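Local atomic coordinates of glutamate racemase (Escherichia coli, PDB entry 2JFN), a protein that is an alpha/beta enzyme of the Asp/Glu/hydantoin racemase family, modelled here with glutamic acid and uridine-5'-diphosphate-N-acetylmuramoyl-L-alanine. Residues A236-L239 with E240-P244; L209-E212 with E213-V217. One frame throughout, in Å; residues are numbered along the deposited sequence.

Following the chain from its N terminus, interaction 2 comes first, at residues 209-217. It lies where the chain leaving strand 199-202 enters helix 211-217, ahead of strand 223-225 in the four-stranded parallel sheet. Helix 228-241 follows, and interaction 1 sits at its C-terminal end, where Leu238 and Leu239 pack on Leu87 of strand 87-90 in the mixed sheet and the chain then leaves the helix, Pro244 resting on Phe109 and Pro110. Each contact is a single continuous piece of chain, so neither closes a long loop, and the two stand in series without nesting or crossing. Their centres are about 33 Å apart, on opposite sides of the chain's centre.

Interaction 1: residues A236-L239 with E240-P244; sequences AWLL and EHEAP
Trp237 swings its CG away from its own backbone N (chi1 -170°), while His241, one turn later, sets its CG beside the backbone N (chi1 -55°), and the two rings meet on the outside of the helix. The result is a T-shaped stack: the imidazole turns its edge to the indole face, the planes 68° apart and the centroid of the five-membered ring 4.1 Å from that of His241. His241 ND1 stands 3.0 Å from Trp237 CE2 and as near to Trp237 NE1, where the angle is too poor for a hydrogen bond; His241 CB adds a CH-pi contact over the six-membered ring. The carboxylate of Glu242 comes to the rim of the same indole, near its plane, with OE2 3.3 Å from Trp237 CZ3.

Beneath the side chains the helix is ending. Leu238 O takes two bonds from opposite faces of its plane, each at 2.8 Å: Glu242 N closes the last i to i+4 bond, and Ala243 N adds an i to i+5 bond, a pi-type turn at the C terminus. The second draws Ala243 back, its CB 3.8 Å from Leu239 CD2, while Leu239 itself packs on Leu44, Leu47 and Leu87. A water gives one hydrogen to Ala236 O and another to Glu240 OE2. Aromatic and CH-pi contact thus holds the ring pair, and the Glu242 carboxylate probably favours the slightly positive C-H rim.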
loop_
_atom_site.group_PDB
_atom_site.type_symbol
_atom_site.label_atom_id
_atom_site.label_comp_id
_atom_site.label_asym_id
_atom_site.label_seq_id
_atom_site.Cartn_x
_atom_site.Cartn_y
_atom_site.Cartn_z
ATOM N N ALA A 236 1.204 -14.894 5.967
ATOM C CA ALA A 236 0.845 -16.231 6.421
ATOM C C ALA A 236 2.094 -16.985 6.885
ATOM O O ALA A 236 2.049 -17.732 7.860
ATOM C CB ALA A 236 0.154 -17.000 5.300
ATOM N N TRP A 237 3.214 -16.788 6.195
ATOM C CA TRP A 237 4.447 -17.470 6.576
ATOM C C TRP A 237 4.966 -16.960 7.925
ATOM O O TRP A 237 5.424 -17.742 8.763
ATOM C CB TRP A 237 5.533 -17.262 5.518
ATOM C CG TRP A 237 6.750 -18.128 5.736
ATOM C CD1 TRP A 237 6.898 -19.443 5.379
ATOM C CD2 TRP A 237 7.971 -17.753 6.389
ATOM N NE1 TRP A 237 8.136 -19.906 5.766
ATOM C CE2 TRP A 237 8.814 -18.890 6.388
ATOM C CE3 TRP A 237 8.436 -16.568 6.975
ATOM C CZ2 TRP A 237 10.096 -18.875 6.952
ATOM C CZ3 TRP A 237 9.712 -16.554 7.537
ATOM C CH2 TRP A 237 10.526 -17.702 7.520
ATOM N N LEU A 238 4.901 -15.648 8.126
ATOM C CA LEU A 238 5.375 -15.047 9.367
ATOM C C LEU A 238 4.483 -15.401 10.547
ATOM O O LEU A 238 4.964 -15.573 11.668
ATOM C CB LEU A 238 5.466 -13.527 9.217
ATOM C CG LEU A 238 6.547 -13.046 8.251
ATOM C CD1 LEU A 238 6.432 -11.554 8.044
ATOM C CD2 LEU A 238 7.922 -13.402 8.797
ATOM N N LEU A 239 3.184 -15.510 10.305
ATOM C CA LEU A 239 2.271 -15.859 11.381
ATOM C C LEU A 239 2.546 -17.298 11.810
ATOM O O LEU A 239 2.173 -17.713 12.907
ATOM C CB LEU A 239 0.819 -15.712 10.921
ATOM C CG LEU A 239 0.340 -14.268 10.711
ATOM C CD1 LEU A 239 -1.063 -14.266 10.134
ATOM C CD2 LEU A 239 0.382 -13.516 12.038
ATOM N N GLU A 240 3.216 -18.046 10.939
ATOM C CA GLU A 240 3.530 -19.440 11.216
ATOM C C GLU A 240 4.906 -19.656 11.819
ATOM O O GLU A 240 5.074 -20.512 12.682
ATOM C CB GLU A 240 3.423 -20.273 9.934
ATOM C CG GLU A 240 2.008 -20.425 9.398
ATOM C CD GLU A 240 1.054 -20.997 10.433
ATOM O OE1 GLU A 240 1.370 -22.065 11.009
ATOM O OE2 GLU A 240 -0.012 -20.379 10.668
ATOM N N HIS A 241 5.888 -18.881 11.373
ATOM C CA HIS A 241 7.249 -19.062 11.854
ATOM C C HIS A 241 7.877 -17.952 12.706
ATOM O O HIS A 241 9.014 -18.106 13.155
ATOM C CB HIS A 241 8.160 -19.349 10.653
ATOM C CG HIS A 241 7.713 -20.512 9.818
ATOM N ND1 HIS A 241 8.334 -20.865 8.640
ATOM C CD2 HIS A 241 6.699 -21.395 9.986
ATOM C CE1 HIS A 241 7.721 -21.911 8.116
ATOM N NE2 HIS A 241 6.725 -22.253 8.913
ATOM N N GLU A 242 7.163 -16.852 12.949
ATOM C CA GLU A 242 7.754 -15.764 13.731
ATOM C C GLU A 242 6.857 -14.948 14.659
ATOM O O GLU A 242 7.331 -14.415 15.660
ATOM C CB GLU A 242 8.466 -14.783 12.794
ATOM C CG GLU A 242 9.732 -15.316 12.161
ATOM C CD GLU A 242 10.351 -14.324 11.201
ATOM O OE1 GLU A 242 10.405 -13.117 11.537
ATOM O OE2 GLU A 242 10.794 -14.751 10.113
ATOM N N ALA A 243 5.575 -14.839 14.332
ATOM C CA ALA A 243 4.655 -14.037 15.133
ATOM C C ALA A 243 4.406 -14.528 16.556
ATOM O O ALA A 243 4.166 -15.715 16.788
ATOM C CB ALA A 243 3.323 -13.900 14.405
ATOM N N PRO A 244 4.461 -13.609 17.534
ATOM C CA PRO A 244 4.222 -13.979 18.932
ATOM C C PRO A 244 2.728 -14.236 19.114
ATOM O O PRO A 244 1.918 -13.805 18.291
ATOM C CB PRO A 244 4.708 -12.750 19.700
ATOM C CG PRO A 244 4.400 -11.620 18.745
ATOM C CD PRO A 244 4.858 -12.192 17.422
HETATM O O HOH W 1 -0.603 -18.546 8.801
#

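Interaction 2: residues L209-E212 with E213-V217; sequences LLQE and ELLQV
Glu213 folds back at chi2 (80°) and brings its carboxylate across Leu210 at about a right angle, OE1 standing 3.3 Å from Leu210 CA and 4.0 Å from Leu210 CD2. The same oxygen is 3.3 Å from Leu210 O, two acceptors whose closeness is probably eased by the cation of Lys172. On the next turn Leu214 CG rests 4.2 Å from Leu210 CB. Elsewhere on the helix, Gln211 and Leu215 run side by side and point the same way, with Gln211 CG 3.7 Å from Leu215 CD1. Gln216 reaches back to the Glu212 carbonyl, its CG 3.2 Å from Glu212 O.

Leu210 is the N-cap residue of helix 211-217, the connection of a beta-alpha-beta unit between parallel strands 199-202 and 223-225. The first turn is held by nearly straight backbone bonds, Leu214 N to Leu210 O at 2.8 Å and Leu215 N to Gln211 O at 2.9 Å; the following one, from Gln216 N to Glu212 O, is weak.

Further out, Lys172 of helix 163-174 forms a salt bridge with Glu213 OE1 and a hydrogen bond to Leu209 O, which ties the entry of the helix to the glutamate one turn in. Met165 and Ala169 of that helix pack on Leu210, Leu180 and Leu183 cover Glu213, and Leu224 lies against Gln211 and Leu215.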
loop_
_atom_site.group_PDB
_atom_site.type_symbol
_atom_site.label_atom_id
_atom_site.label_comp_id
_atom_site.label_asym_id
_atom_site.label_seq_id
_atom_site.Cartn_x
_atom_site.Cartn_y
_atom_site.Cartn_z
ATOM N N LEU A 209 -6.329 -0.239 -6.386
ATOM C CA LEU A 209 -7.715 0.174 -6.155
ATOM C C LEU A 209 -8.331 0.748 -7.431
ATOM O O LEU A 209 -9.555 0.840 -7.554
ATOM C CB LEU A 209 -7.775 1.238 -5.049
ATOM C CG LEU A 209 -7.320 0.804 -3.656
ATOM C CD1 LEU A 209 -7.315 2.003 -2.727
ATOM C CD2 LEU A 209 -8.247 -0.285 -3.135
ATOM N N LEU A 210 -7.476 1.136 -8.371
ATOM C CA LEU A 210 -7.913 1.711 -9.645
ATOM C C LEU A 210 -7.748 0.721 -10.794
ATOM O O LEU A 210 -7.811 1.103 -11.967
ATOM C CB LEU A 210 -7.096 2.969 -9.957
ATOM C CG LEU A 210 -7.248 4.162 -9.006
ATOM C CD1 LEU A 210 -6.185 5.187 -9.310
ATOM C CD2 LEU A 210 -8.640 4.763 -9.146
ATOM N N GLN A 211 -7.540 -0.547 -10.466
ATOM C CA GLN A 211 -7.339 -1.544 -11.509
ATOM C C GLN A 211 -8.342 -1.461 -12.656
ATOM O O GLN A 211 -7.947 -1.397 -13.820
ATOM C CB GLN A 211 -7.348 -2.963 -10.924
ATOM C CG GLN A 211 -7.162 -4.025 -12.007
ATOM C CD GLN A 211 -6.875 -5.406 -11.458
ATOM O OE1 GLN A 211 -5.835 -5.635 -10.832
ATOM N NE2 GLN A 211 -7.796 -6.341 -11.696
ATOM N N GLU A 212 -9.633 -1.453 -12.343
ATOM C CA GLU A 212 -10.647 -1.395 -13.394
ATOM C C GLU A 212 -10.455 -0.186 -14.303
ATOM O O GLU A 212 -10.406 -0.321 -15.527
ATOM C CB GLU A 212 -12.055 -1.377 -12.785
ATOM C CG GLU A 212 -13.164 -1.589 -13.808
ATOM C CD GLU A 212 -14.377 -2.312 -13.230
ATOM O OE1 GLU A 212 -14.238 -3.485 -12.810
ATOM O OE2 GLU A 212 -15.471 -1.709 -13.193
ATOM N N GLU A 213 -10.335 0.993 -13.698
ATOM C CA GLU A 213 -10.141 2.219 -14.454
ATOM C C GLU A 213 -8.862 2.166 -15.292
ATOM O O GLU A 213 -8.859 2.582 -16.453
ATOM C CB GLU A 213 -10.075 3.425 -13.510
ATOM C CG GLU A 213 -11.381 3.782 -12.808
ATOM C CD GLU A 213 -11.697 2.907 -11.600
ATOM O OE1 GLU A 213 -10.847 2.081 -11.197
ATOM O OE2 GLU A 213 -12.807 3.058 -11.047
ATOM N N LEU A 214 -7.775 1.670 -14.701
ATOM C CA LEU A 214 -6.500 1.578 -15.414
ATOM C C LEU A 214 -6.604 0.682 -16.639
ATOM O O LEU A 214 -6.061 0.997 -17.696
ATOM C CB LEU A 214 -5.397 1.049 -14.494
ATOM C CG LEU A 214 -4.897 2.033 -13.428
ATOM C CD1 LEU A 214 -3.971 1.320 -12.453
ATOM C CD2 LEU A 214 -4.180 3.200 -14.114
ATOM N N LEU A 215 -7.311 -0.430 -16.496
ATOM C CA LEU A 215 -7.463 -1.359 -17.601
ATOM C C LEU A 215 -8.324 -0.800 -18.732
ATOM O O LEU A 215 -8.243 -1.266 -19.864
ATOM C CB LEU A 215 -8.027 -2.684 -17.086
ATOM C CG LEU A 215 -7.014 -3.435 -16.215
ATOM C CD1 LEU A 215 -7.636 -4.691 -15.647
ATOM C CD2 LEU A 215 -5.789 -3.781 -17.052
ATOM N N GLN A 216 -9.142 0.203 -18.435
ATOM C CA GLN A 216 -9.980 0.801 -19.469
ATOM C C GLN A 216 -9.177 1.811 -20.281
ATOM O O GLN A 216 -9.454 2.042 -21.457
ATOM C CB GLN A 216 -11.189 1.513 -18.852
ATOM C CG GLN A 216 -12.133 0.622 -18.065
ATOM C CD GLN A 216 -13.371 1.367 -17.598
ATOM O OE1 GLN A 216 -14.247 1.698 -18.399
ATOM N NE2 GLN A 216 -13.445 1.647 -16.300
ATOM N N VAL A 217 -8.173 2.405 -19.646
ATOM C CA VAL A 217 -7.342 3.416 -20.283
ATOM C C VAL A 217 -6.071 2.877 -20.927
ATOM O O VAL A 217 -5.676 3.330 -21.999
ATOM C CB VAL A 217 -6.954 4.514 -19.253
ATOM C CG1 VAL A 217 -6.029 5.542 -19.886
ATOM C CG2 VAL A 217 -8.205 5.182 -18.730
#